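Local coordinates for Endoglucanase(Endo-1,4-beta-glucanase)protein (Pseudomonas stutzeri, PDB 6R2J) that probably hydrolyses internal beta-1,4-glucosidic bonds of cellulose, as a family 5 endoglucanase with cellobiose bound in its cleft, at residues A205-D210 and E232-F237; R223-M228 and A263-N268; N276-A281 and I321-A326; I172-E177 and L201-H206. All coordinates share one frame; numbering follows the deposited sequence.

Contact 1. Residues A205-D210 and E232-F237; sequences AHLYFD and ERARPF. With BGC (beta-D-glucopyranose), chain E.
Arg233 NH1 is gripped by two carbonyl oxygens, Tyr208 O at 2.9 Å and Asp210 O at 2.7 Å. Both oxygens lie at the edge of the guanidinium, close to its plane. The N-H of Arg233 NH1 points at Asp210 O with an angle of 161°. Arg233 NH2 adds a weak bond to the same Asp210 O. The contact belongs to the TIM barrel: strand 201-206 and the loop at its C-terminal end meet helix 229-244. In Arg233, CD is anti to CA (chi2 -177°), and the chain stays extended to NE. The guanidinium reaches from the helix to the loop. Phe213 makes a cation-pi contact with it.

Leu207 lies against the base of the arginine, its CG 3.6 Å from Arg233 CB. C6 of the bound glucose lies at the edge of the Tyr208 ring, near its plane, 3.3 Å from Tyr208 CE2. Tyr208 OH is hydrogen-bonded to Glu252.

Further back, Ala205 packs on Phe237 in a CH-pi contact. Ala205 CB sits 3.7 Å from the ring centroid of Phe237, only 7° off the ring normal.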
# COMPACT_ATOMS: atom_id res chain seq x y z
N ALA A 205 -5.64 -0.00 -5.73
CA ALA A 205 -4.98 0.37 -6.97
C ALA A 205 -3.95 1.45 -6.67
O ALA A 205 -4.00 2.11 -5.61
CB ALA A 205 -5.95 0.92 -8.02
N HIS A 206 -3.07 1.66 -7.65
CA HIS A 206 -2.00 2.65 -7.64
C HIS A 206 -2.24 3.61 -8.79
O HIS A 206 -2.87 3.26 -9.78
CB HIS A 206 -0.64 1.97 -7.79
CG HIS A 206 -0.32 1.09 -6.62
ND1 HIS A 206 0.77 0.26 -6.57
CD2 HIS A 206 -0.99 0.90 -5.45
CE1 HIS A 206 0.77 -0.40 -5.43
NE2 HIS A 206 -0.27 -0.01 -4.72
N LEU A 207 -1.75 4.83 -8.62
CA LEU A 207 -2.06 5.87 -9.59
C LEU A 207 -0.99 6.94 -9.54
O LEU A 207 -0.79 7.57 -8.51
CB LEU A 207 -3.45 6.47 -9.29
CG LEU A 207 -4.06 7.56 -10.19
CD1 LEU A 207 -5.59 7.55 -9.97
CD2 LEU A 207 -3.43 8.92 -9.94
N TYR A 208 -0.34 7.16 -10.68
CA TYR A 208 0.63 8.22 -10.83
C TYR A 208 0.22 9.12 -12.00
O TYR A 208 -0.71 8.82 -12.75
CB TYR A 208 2.03 7.64 -11.01
CG TYR A 208 2.56 6.96 -9.76
CD1 TYR A 208 3.21 7.69 -8.79
CD2 TYR A 208 2.41 5.58 -9.58
CE1 TYR A 208 3.72 7.07 -7.65
CE2 TYR A 208 2.88 4.95 -8.44
CZ TYR A 208 3.55 5.68 -7.48
OH TYR A 208 4.07 5.08 -6.36
N PHE A 209 0.92 10.23 -12.14
CA PHE A 209 0.46 11.29 -13.02
C PHE A 209 1.24 11.42 -14.33
O PHE A 209 0.91 12.30 -15.13
CB PHE A 209 0.55 12.63 -12.28
CG PHE A 209 -0.34 12.73 -11.07
CD1 PHE A 209 -1.43 11.88 -10.91
CD2 PHE A 209 -0.10 13.73 -10.13
CE1 PHE A 209 -2.26 12.00 -9.81
CE2 PHE A 209 -0.94 13.88 -9.05
CZ PHE A 209 -2.01 13.00 -8.88
N ASP A 210 2.32 10.63 -14.53
CA ASP A 210 3.12 10.75 -15.74
C ASP A 210 2.50 9.96 -16.89
O ASP A 210 1.59 9.13 -16.71
CB ASP A 210 4.61 10.43 -15.53
CG ASP A 210 4.85 9.13 -14.79
OD1 ASP A 210 3.91 8.60 -14.19
OD2 ASP A 210 6.01 8.65 -14.79
N GLU A 232 -9.19 11.72 -13.22
CA GLU A 232 -9.52 10.91 -14.38
C GLU A 232 -8.98 9.50 -14.24
O GLU A 232 -9.62 8.55 -14.70
CB GLU A 232 -8.97 11.59 -15.62
CG GLU A 232 -9.65 12.91 -15.94
CD GLU A 232 -8.82 13.80 -16.88
OE1 GLU A 232 -7.85 13.29 -17.53
OE2 GLU A 232 -9.16 15.02 -16.99
N ARG A 233 -7.79 9.33 -13.64
CA ARG A 233 -7.22 8.01 -13.43
C ARG A 233 -7.81 7.31 -12.22
O ARG A 233 -7.80 6.09 -12.15
CB ARG A 233 -5.68 8.10 -13.39
CG ARG A 233 -5.10 8.49 -14.76
CD ARG A 233 -3.59 8.55 -14.81
NE ARG A 233 -3.15 8.93 -16.16
CZ ARG A 233 -1.88 9.16 -16.51
NH1 ARG A 233 -0.92 9.08 -15.62
NH2 ARG A 233 -1.57 9.48 -17.75
N ALA A 234 -8.39 8.05 -11.27
CA ALA A 234 -9.04 7.38 -10.16
C ALA A 234 -10.43 6.88 -10.54
O ALA A 234 -10.86 5.80 -10.10
CB ALA A 234 -9.13 8.33 -8.97
N ARG A 235 -11.14 7.66 -11.36
CA ARG A 235 -12.58 7.43 -11.56
C ARG A 235 -12.90 6.04 -12.11
O ARG A 235 -13.87 5.43 -11.63
CB ARG A 235 -13.13 8.54 -12.47
CG ARG A 235 -14.59 8.43 -12.83
CD ARG A 235 -14.96 9.50 -13.86
NE ARG A 235 -14.43 10.84 -13.57
CZ ARG A 235 -13.62 11.53 -14.38
NH1 ARG A 235 -13.23 11.01 -15.55
NH2 ARG A 235 -13.22 12.76 -14.03
N PRO A 236 -12.19 5.51 -13.10
CA PRO A 236 -12.48 4.15 -13.54
C PRO A 236 -12.57 3.17 -12.38
O PRO A 236 -13.47 2.32 -12.35
CB PRO A 236 -11.29 3.86 -14.46
CG PRO A 236 -10.88 5.21 -14.98
CD PRO A 236 -11.02 6.08 -13.80
N PHE A 237 -11.62 3.29 -11.43
CA PHE A 237 -11.47 2.38 -10.30
C PHE A 237 -12.62 2.55 -9.30
O PHE A 237 -13.26 1.57 -8.92
CB PHE A 237 -10.09 2.66 -9.65
CG PHE A 237 -9.81 1.85 -8.41
CD1 PHE A 237 -10.00 0.48 -8.39
CD2 PHE A 237 -9.34 2.49 -7.26
CE1 PHE A 237 -9.76 -0.24 -7.23
CE2 PHE A 237 -9.12 1.78 -6.10
CZ PHE A 237 -9.32 0.42 -6.08
C2 BGC E . 1.11 1.13 -13.79
C3 BGC E . 0.14 1.08 -12.65
C4 BGC E . 1.00 1.24 -11.44
C5 BGC E . 2.22 2.10 -11.57
C6 BGC E . 2.79 2.09 -10.18
C1 BGC E . 2.47 1.88 -13.83
O2 BGC E . 0.27 1.27 -15.00
O3 BGC E . -0.59 -0.15 -12.59
O4 BGC E . -0.02 1.62 -10.54
O5 BGC E . 3.13 1.43 -12.57
O6 BGC E . 4.19 2.47 -10.29

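Contact 2. Residues R223-M228 and A263-N268; sequences RNIDPM and AQAMDN
Pro227 O is held from two directions by helix 260-276, and this is the tight part of the contact. Asn268 ND2 gives it a nearly straight hydrogen bond, 2.9 Å and 177°. The oxygen lies in the amide plane of Asn268, while ND2 stands above the Pro227 carbonyl plane. Chi1 of Asn268 (-67°) sets CG beside its own backbone N. A C-H...O contact joins Ala265 CA to Pro227 O at 3.4 Å. One water donates both to Pro227 O and to Ala265 O, each at 2.8 Å. Ile225 CG2 lies more loosely against Ala265 CB, at 4.1 Å.

The solvent side is looser. There Pro227 CB meets Gln264 CG at 3.7 Å and also lies near Asn268 ND2. The rest of the Gln264 chain leads away. Met228 bends at chi2 and chi3. Its SD lies 3.8 Å from Asn268 ND2, with the two side chains at about a right angle. Asp226 OD1 accepts from Met228 N. This is an Asx turn, a capping bond at the turn that leads into helix 229-244.

Residues 223-228 end the loop between strand 201-206 and helix 229-244, and rest on helix 260-276. Ile225 also reaches Leu259 and Ala262, and Met266 turns the other way onto helix 305-311.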
# COMPACT_ATOMS: atom_id res chain seq x y z
N ARG A 223 5.87 16.38 -18.88
CA ARG A 223 5.89 17.76 -19.33
C ARG A 223 4.51 18.39 -19.42
O ARG A 223 4.42 19.63 -19.49
CB ARG A 223 6.55 17.86 -20.70
CG ARG A 223 7.94 17.29 -20.70
CD ARG A 223 8.69 17.74 -21.94
NE ARG A 223 8.50 16.80 -23.03
CZ ARG A 223 8.73 17.09 -24.30
NH1 ARG A 223 9.17 18.29 -24.62
NH2 ARG A 223 8.54 16.19 -25.25
N ASN A 224 3.45 17.61 -19.41
CA ASN A 224 2.11 18.16 -19.57
C ASN A 224 1.16 17.38 -18.69
O ASN A 224 0.44 16.51 -19.17
CB ASN A 224 1.65 18.11 -21.02
CG ASN A 224 1.92 19.40 -21.76
OD1 ASN A 224 2.46 19.38 -22.86
ND2 ASN A 224 1.56 20.53 -21.15
N ILE A 225 1.16 17.72 -17.40
CA ILE A 225 0.30 17.07 -16.42
C ILE A 225 -0.99 17.87 -16.27
O ILE A 225 -0.98 18.99 -15.74
CB ILE A 225 1.02 16.90 -15.08
CG1 ILE A 225 2.26 16.01 -15.24
CG2 ILE A 225 0.06 16.30 -14.05
CD1 ILE A 225 3.17 16.00 -14.03
N ASP A 226 -2.13 17.30 -16.70
CA ASP A 226 -3.42 17.97 -16.53
C ASP A 226 -3.77 18.05 -15.04
O ASP A 226 -3.51 17.11 -14.29
CB ASP A 226 -4.51 17.20 -17.26
CG ASP A 226 -5.84 17.93 -17.27
OD1 ASP A 226 -6.39 18.16 -16.16
OD2 ASP A 226 -6.35 18.25 -18.37
N PRO A 227 -4.32 19.16 -14.56
CA PRO A 227 -4.70 19.22 -13.13
C PRO A 227 -5.72 18.15 -12.71
O PRO A 227 -5.88 17.87 -11.51
CB PRO A 227 -5.25 20.65 -12.95
CG PRO A 227 -5.48 21.19 -14.38
CD PRO A 227 -4.47 20.47 -15.23
N MET A 228 -6.44 17.55 -13.65
CA MET A 228 -7.47 16.57 -13.34
C MET A 228 -7.08 15.13 -13.68
O MET A 228 -7.91 14.22 -13.53
CB MET A 228 -8.78 16.96 -14.07
CG MET A 228 -9.42 18.25 -13.58
SD MET A 228 -9.85 18.22 -11.81
CE MET A 228 -11.43 17.38 -11.80
N ALA A 263 1.50 19.07 -8.41
CA ALA A 263 0.90 19.55 -7.17
C ALA A 263 -0.59 19.75 -7.33
O ALA A 263 -1.38 19.32 -6.47
CB ALA A 263 1.55 20.86 -6.76
N GLN A 264 -0.99 20.42 -8.41
CA GLN A 264 -2.40 20.65 -8.65
C GLN A 264 -3.15 19.33 -8.77
O GLN A 264 -4.24 19.18 -8.20
CB GLN A 264 -2.60 21.45 -9.92
CG GLN A 264 -3.91 22.18 -9.88
CD GLN A 264 -3.89 23.29 -8.85
OE1 GLN A 264 -2.88 23.99 -8.70
NE2 GLN A 264 -4.99 23.43 -8.10
N ALA A 265 -2.57 18.37 -9.51
CA ALA A 265 -3.17 17.06 -9.71
C ALA A 265 -3.35 16.32 -8.41
O ALA A 265 -4.35 15.61 -8.25
CB ALA A 265 -2.31 16.27 -10.70
N MET A 266 -2.41 16.48 -7.47
CA MET A 266 -2.53 15.82 -6.18
C MET A 266 -3.66 16.43 -5.36
O MET A 266 -4.46 15.70 -4.79
CB MET A 266 -1.24 15.94 -5.41
CG MET A 266 -1.24 15.31 -4.05
SD MET A 266 0.42 15.20 -3.33
CE MET A 266 0.07 14.90 -1.58
N ASP A 267 -3.70 17.76 -5.29
CA ASP A 267 -4.80 18.44 -4.60
C ASP A 267 -6.17 17.98 -5.12
O ASP A 267 -7.07 17.65 -4.33
CB ASP A 267 -4.64 19.94 -4.78
CG ASP A 267 -5.05 20.73 -3.53
OD1 ASP A 267 -4.39 20.54 -2.45
OD2 ASP A 267 -6.01 21.54 -3.65
N ASN A 268 -6.34 17.92 -6.43
CA ASN A 268 -7.64 17.54 -6.94
C ASN A 268 -7.91 16.06 -6.73
O ASN A 268 -9.06 15.66 -6.53
CB ASN A 268 -7.72 17.89 -8.41
CG ASN A 268 -7.70 19.36 -8.64
OD1 ASN A 268 -8.26 20.13 -7.85
ND2 ASN A 268 -7.06 19.78 -9.73
O HOH W 1 -6.13 15.29 -10.35

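Contact 3. Residues N276-A281 and I321-A326; sequences NCVPSA and IGPTPA
Gly322 N donates to Cys277 O at 2.9 Å, the hydrogen bond that ties the C-terminal tail to the chain leaving helix 260-276. Here the helix ends in a Schellman motif, with Cys277 at positive phi (54°). The chain then runs on into strand 280-285, the last strand of the TIM barrel. The touching backbones run in nearly opposite directions. The Cys277-Cys318 disulfide also links the two regions.

Asn276 can be followed outward. Its CB lies 4.1 Å from Pro323 CB, the start of an oblique crossing of the two side chains. Its CG lies beside the backbone N (chi1 -67°). At the tip, OD1 passes 4.0 Å from Pro323 CB and accepts from a water at 2.8 Å. That water also lies close to Thr324 OG1, but the distance is short enough to be doubtful. The other tip atom, ND2, turns back into the helix and is hydrogen-bonded to Tyr272 O.

The backbone of Asn276 takes part as well. Its O receives C-H contacts from both Gly322 CA and Pro323 CA. The peptide between these two residues is cis, which brings their CA atoms close together and lets one oxygen meet both.

Apolar contacts follow. Pro323 also rests on Leu241 of helix 229-244. Ile321 crosses Pro279 at about a right angle, with CG2 3.9 Å from Pro279 CD and CD1 4.0 Å from Pro279 CG. Val278 CG2 presses on the other proline, 3.6 Å from Pro323 CD.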
# COMPACT_ATOMS: atom_id res chain seq x y z
N ASN A 276 -15.47 10.58 -1.92
CA ASN A 276 -15.88 9.18 -1.94
C ASN A 276 -15.46 8.41 -0.69
O ASN A 276 -15.76 7.21 -0.59
CB ASN A 276 -15.30 8.48 -3.17
CG ASN A 276 -15.89 8.99 -4.43
OD1 ASN A 276 -16.92 8.49 -4.89
ND2 ASN A 276 -15.26 10.03 -5.01
N CYS A 277 -14.86 9.08 0.30
CA CYS A 277 -14.34 8.46 1.56
C CYS A 277 -13.39 7.30 1.23
O CYS A 277 -13.49 6.26 1.89
CB CYS A 277 -15.48 7.95 2.44
SG CYS A 277 -16.59 9.24 3.07
N VAL A 278 -12.49 7.48 0.25
CA VAL A 278 -11.56 6.44 -0.20
C VAL A 278 -10.17 6.79 0.35
O VAL A 278 -9.70 7.92 0.11
CB VAL A 278 -11.54 6.32 -1.74
CG1 VAL A 278 -10.32 5.56 -2.17
CG2 VAL A 278 -12.83 5.66 -2.22
N PRO A 279 -9.56 5.91 1.13
CA PRO A 279 -8.24 6.21 1.68
C PRO A 279 -7.14 6.03 0.63
O PRO A 279 -7.35 5.50 -0.47
CB PRO A 279 -8.11 5.22 2.84
CG PRO A 279 -8.98 4.03 2.44
CD PRO A 279 -10.11 4.62 1.60
N SER A 280 -5.95 6.52 0.99
CA SER A 280 -4.83 6.56 0.08
C SER A 280 -3.55 6.50 0.90
O SER A 280 -3.56 6.77 2.10
CB SER A 280 -4.81 7.88 -0.69
OG SER A 280 -4.42 8.98 0.14
N ALA A 281 -2.44 6.19 0.24
CA ALA A 281 -1.13 6.24 0.87
C ALA A 281 -0.16 6.88 -0.11
O ALA A 281 -0.01 6.42 -1.25
CB ALA A 281 -0.66 4.85 1.32
N ILE A 321 -15.42 3.23 5.12
CA ILE A 321 -14.59 3.20 3.93
C ILE A 321 -15.50 3.08 2.71
O ILE A 321 -16.42 2.24 2.69
CB ILE A 321 -13.53 2.09 4.01
CG1 ILE A 321 -12.66 2.38 5.24
CG2 ILE A 321 -12.75 2.02 2.70
CD1 ILE A 321 -11.86 3.71 5.17
N GLY A 322 -15.28 3.95 1.72
CA GLY A 322 -16.03 3.92 0.49
C GLY A 322 -15.25 3.25 -0.61
O GLY A 322 -14.27 2.54 -0.35
N PRO A 323 -15.64 3.51 -1.88
CA PRO A 323 -16.79 4.39 -2.22
C PRO A 323 -18.20 3.82 -1.89
O PRO A 323 -18.35 2.64 -1.53
CB PRO A 323 -16.63 4.62 -3.74
CG PRO A 323 -16.00 3.32 -4.20
CD PRO A 323 -15.04 2.90 -3.08
N THR A 324 -19.20 4.69 -2.00
CA THR A 324 -20.57 4.30 -1.71
C THR A 324 -21.12 3.56 -2.93
O THR A 324 -21.18 4.15 -4.01
CB THR A 324 -21.39 5.54 -1.42
OG1 THR A 324 -21.15 6.52 -2.43
CG2 THR A 324 -20.99 6.10 -0.07
N PRO A 325 -21.45 2.26 -2.80
CA PRO A 325 -22.05 1.54 -3.94
C PRO A 325 -23.24 2.29 -4.53
O PRO A 325 -23.84 3.12 -3.83
CB PRO A 325 -22.46 0.18 -3.34
CG PRO A 325 -21.60 -0.00 -2.10
CD PRO A 325 -21.33 1.41 -1.60
N ALA A 326 -23.59 2.03 -5.78
CA ALA A 326 -24.78 2.61 -6.37
C ALA A 326 -25.99 2.37 -5.48
O ALA A 326 -26.79 1.48 -5.74
CB ALA A 326 -25.01 2.02 -7.76
O HOH W 2 -19.00 7.42 -3.35

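Contact 4. Residues I172-E177 and L201-H206; sequences IFIEGE and LIYEAH. With BGC (beta-D-glucopyranose), chain E.
Ile174 is bonded through both its N and its O to the strand beside it. Ile174 N donates to Ile202 O at 2.8 Å, and Ile174 O accepts from Glu204 N at 2.8 Å. Ile202 N completes the set with Ile172 O at 2.9 Å. Ile172, Phe173 and Ile174 thereby pair in register with Leu201, Ile202 and Tyr203. C-H...O contacts run between these bonds, such as Tyr203 CA to Ile174 O.

Apolar packing occurs on both faces of the sheet. Ile174 CG1 touches Leu201 CD2 at 3.5 Å, and its CB and CG2 lie beside the Tyr203 ring. This face turns to helix 152-166, where Ile172 and Ile174 meet Val160. On the opposite face Phe173 and Ile202 lie side by side, and Phe173 CE2 is 3.9 Å from Ile202 CD1.

These are adjacent parallel strands of the (beta/alpha)8 barrel. Phe173, Ile202, Glu175 and Glu204 point to its interior, and His206 lies beside the sugar site, beyond Glu204 along the chain.

Polar contacts gather near that site. The Glu175 and Glu204 side chains run the same way, their carboxylate planes 32° apart. Their OE2 atoms are 3.5 Å from each other. Arg56 forms a salt bridge with Glu175 OE2, which probably eases the repulsion. Glu175 OE1 accepts from Glu144 N and lies 3.3 Å from His206 CE1, the carboxylate and ring planes 55° apart. His206 NE2 donates to Glu204 OE2 at 3.0 Å. The oxygen is near the imidazole plane, but NE2 approaches it from above the carboxylate plane. The ring's other nitrogen, ND1, bonds to Glu144 OE2.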
# COMPACT_ATOMS: atom_id res chain seq x y z
N ILE A 172 -7.89 -7.35 4.66
CA ILE A 172 -7.00 -7.83 3.61
C ILE A 172 -7.20 -6.92 2.40
O ILE A 172 -8.35 -6.67 2.00
CB ILE A 172 -7.26 -9.30 3.22
CG1 ILE A 172 -6.94 -10.23 4.38
CG2 ILE A 172 -6.42 -9.66 1.92
CD1 ILE A 172 -7.52 -11.65 4.21
N PHE A 173 -6.08 -6.47 1.81
CA PHE A 173 -6.05 -5.57 0.66
C PHE A 173 -5.63 -6.34 -0.59
O PHE A 173 -4.57 -7.00 -0.62
CB PHE A 173 -5.14 -4.39 0.96
CG PHE A 173 -5.62 -3.57 2.16
CD1 PHE A 173 -5.41 -4.01 3.45
CD2 PHE A 173 -6.33 -2.39 1.98
CE1 PHE A 173 -5.88 -3.28 4.51
CE2 PHE A 173 -6.77 -1.65 3.07
CZ PHE A 173 -6.56 -2.11 4.31
N ILE A 174 -6.49 -6.26 -1.60
CA ILE A 174 -6.34 -7.00 -2.84
C ILE A 174 -6.01 -6.01 -3.96
O ILE A 174 -6.82 -5.15 -4.32
CB ILE A 174 -7.60 -7.82 -3.17
CG1 ILE A 174 -8.01 -8.72 -1.99
CG2 ILE A 174 -7.39 -8.65 -4.47
CD1 ILE A 174 -7.01 -9.81 -1.63
N GLU A 175 -4.83 -6.17 -4.54
CA GLU A 175 -4.44 -5.51 -5.77
C GLU A 175 -4.79 -6.38 -7.00
O GLU A 175 -5.06 -7.59 -6.90
CB GLU A 175 -2.93 -5.19 -5.72
CG GLU A 175 -2.62 -4.29 -4.52
CD GLU A 175 -1.20 -3.78 -4.48
OE1 GLU A 175 -0.70 -3.39 -5.54
OE2 GLU A 175 -0.60 -3.77 -3.35
N GLY A 176 -4.82 -5.71 -8.16
CA GLY A 176 -5.07 -6.35 -9.42
C GLY A 176 -3.88 -6.28 -10.37
O GLY A 176 -2.82 -5.72 -10.09
N GLU A 177 -4.10 -6.88 -11.53
CA GLU A 177 -3.11 -7.00 -12.58
C GLU A 177 -2.80 -5.63 -13.21
O GLU A 177 -3.31 -4.56 -12.80
CB GLU A 177 -3.61 -8.11 -13.53
CG GLU A 177 -2.88 -8.46 -14.79
CD GLU A 177 -1.45 -8.92 -14.62
OE1 GLU A 177 -0.63 -8.09 -15.00
OE2 GLU A 177 -1.13 -10.08 -14.21
N LEU A 201 -12.43 -7.27 3.22
CA LEU A 201 -11.55 -7.16 2.07
C LEU A 201 -11.73 -5.79 1.45
O LEU A 201 -12.86 -5.28 1.37
CB LEU A 201 -11.95 -8.21 1.03
CG LEU A 201 -11.00 -8.71 -0.05
CD1 LEU A 201 -11.16 -10.19 -0.10
CD2 LEU A 201 -11.41 -7.99 -1.31
N ILE A 202 -10.62 -5.21 0.98
CA ILE A 202 -10.62 -3.93 0.28
C ILE A 202 -9.73 -4.07 -0.95
O ILE A 202 -8.67 -4.70 -0.89
CB ILE A 202 -10.19 -2.76 1.20
CG1 ILE A 202 -11.16 -2.69 2.38
CG2 ILE A 202 -10.12 -1.48 0.42
CD1 ILE A 202 -10.62 -1.91 3.61
N TYR A 203 -10.16 -3.47 -2.05
CA TYR A 203 -9.43 -3.50 -3.31
C TYR A 203 -8.59 -2.25 -3.42
O TYR A 203 -8.95 -1.19 -2.91
CB TYR A 203 -10.37 -3.63 -4.49
CG TYR A 203 -11.01 -4.98 -4.50
CD1 TYR A 203 -12.18 -5.20 -3.79
CD2 TYR A 203 -10.41 -6.06 -5.16
CE1 TYR A 203 -12.78 -6.44 -3.77
CE2 TYR A 203 -11.02 -7.31 -5.17
CZ TYR A 203 -12.20 -7.49 -4.47
OH TYR A 203 -12.83 -8.72 -4.45
N GLU A 204 -7.43 -2.39 -4.03
CA GLU A 204 -6.40 -1.38 -3.91
C GLU A 204 -5.73 -1.24 -5.25
O GLU A 204 -5.24 -2.24 -5.81
CB GLU A 204 -5.31 -1.76 -2.91
CG GLU A 204 -4.05 -0.92 -3.12
CD GLU A 204 -2.93 -1.30 -2.15
OE1 GLU A 204 -3.10 -2.23 -1.31
OE2 GLU A 204 -1.86 -0.67 -2.25
N ALA A 205 -5.64 -0.00 -5.73
CA ALA A 205 -4.98 0.37 -6.97
C ALA A 205 -3.95 1.45 -6.67
O ALA A 205 -4.00 2.11 -5.61
CB ALA A 205 -5.95 0.92 -8.02
N HIS A 206 -3.07 1.66 -7.65
CA HIS A 206 -2.00 2.65 -7.64
C HIS A 206 -2.24 3.61 -8.79
O HIS A 206 -2.87 3.26 -9.78
CB HIS A 206 -0.64 1.97 -7.79
CG HIS A 206 -0.32 1.09 -6.62
ND1 HIS A 206 0.77 0.26 -6.57
CD2 HIS A 206 -0.99 0.90 -5.45
CE1 HIS A 206 0.77 -0.40 -5.43
NE2 HIS A 206 -0.27 -0.01 -4.72
C2 BGC E . 1.11 1.13 -13.79
C3 BGC E . 0.14 1.08 -12.65
C4 BGC E . 1.00 1.24 -11.44
C5 BGC E . 2.22 2.10 -11.57
C6 BGC E . 2.79 2.09 -10.18
C1 BGC E . 2.47 1.88 -13.83
O2 BGC E . 0.27 1.27 -15.00
O3 BGC E . -0.59 -0.15 -12.59
O4 BGC E . -0.02 1.62 -10.54
O5 BGC E . 3.13 1.43 -12.57
O6 BGC E . 4.19 2.47 -10.29

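In the fold
From the N terminus, contact 4 comes first. It closes the loop between strands 171-175 and 201-206, neighbours in the barrel sheet. Contact 1 opens on the end of that second strand, sharing Ala205 and His206, and closes on helix 229-244. Contact 2 crosses it: 223-228 lies between the two segments of contact 1, and its partner comes later, on helix 260-276. Phe209 of contact 1 packs on Ala265 of contact 2. Contact 3 follows in series and ties the chain entering strand 280-285 to the C-terminal tail. Contacts 1 and 4 both reach the bound glucose. Contact 2 is peripheral, and contact 3 shares no atomic contact with the others.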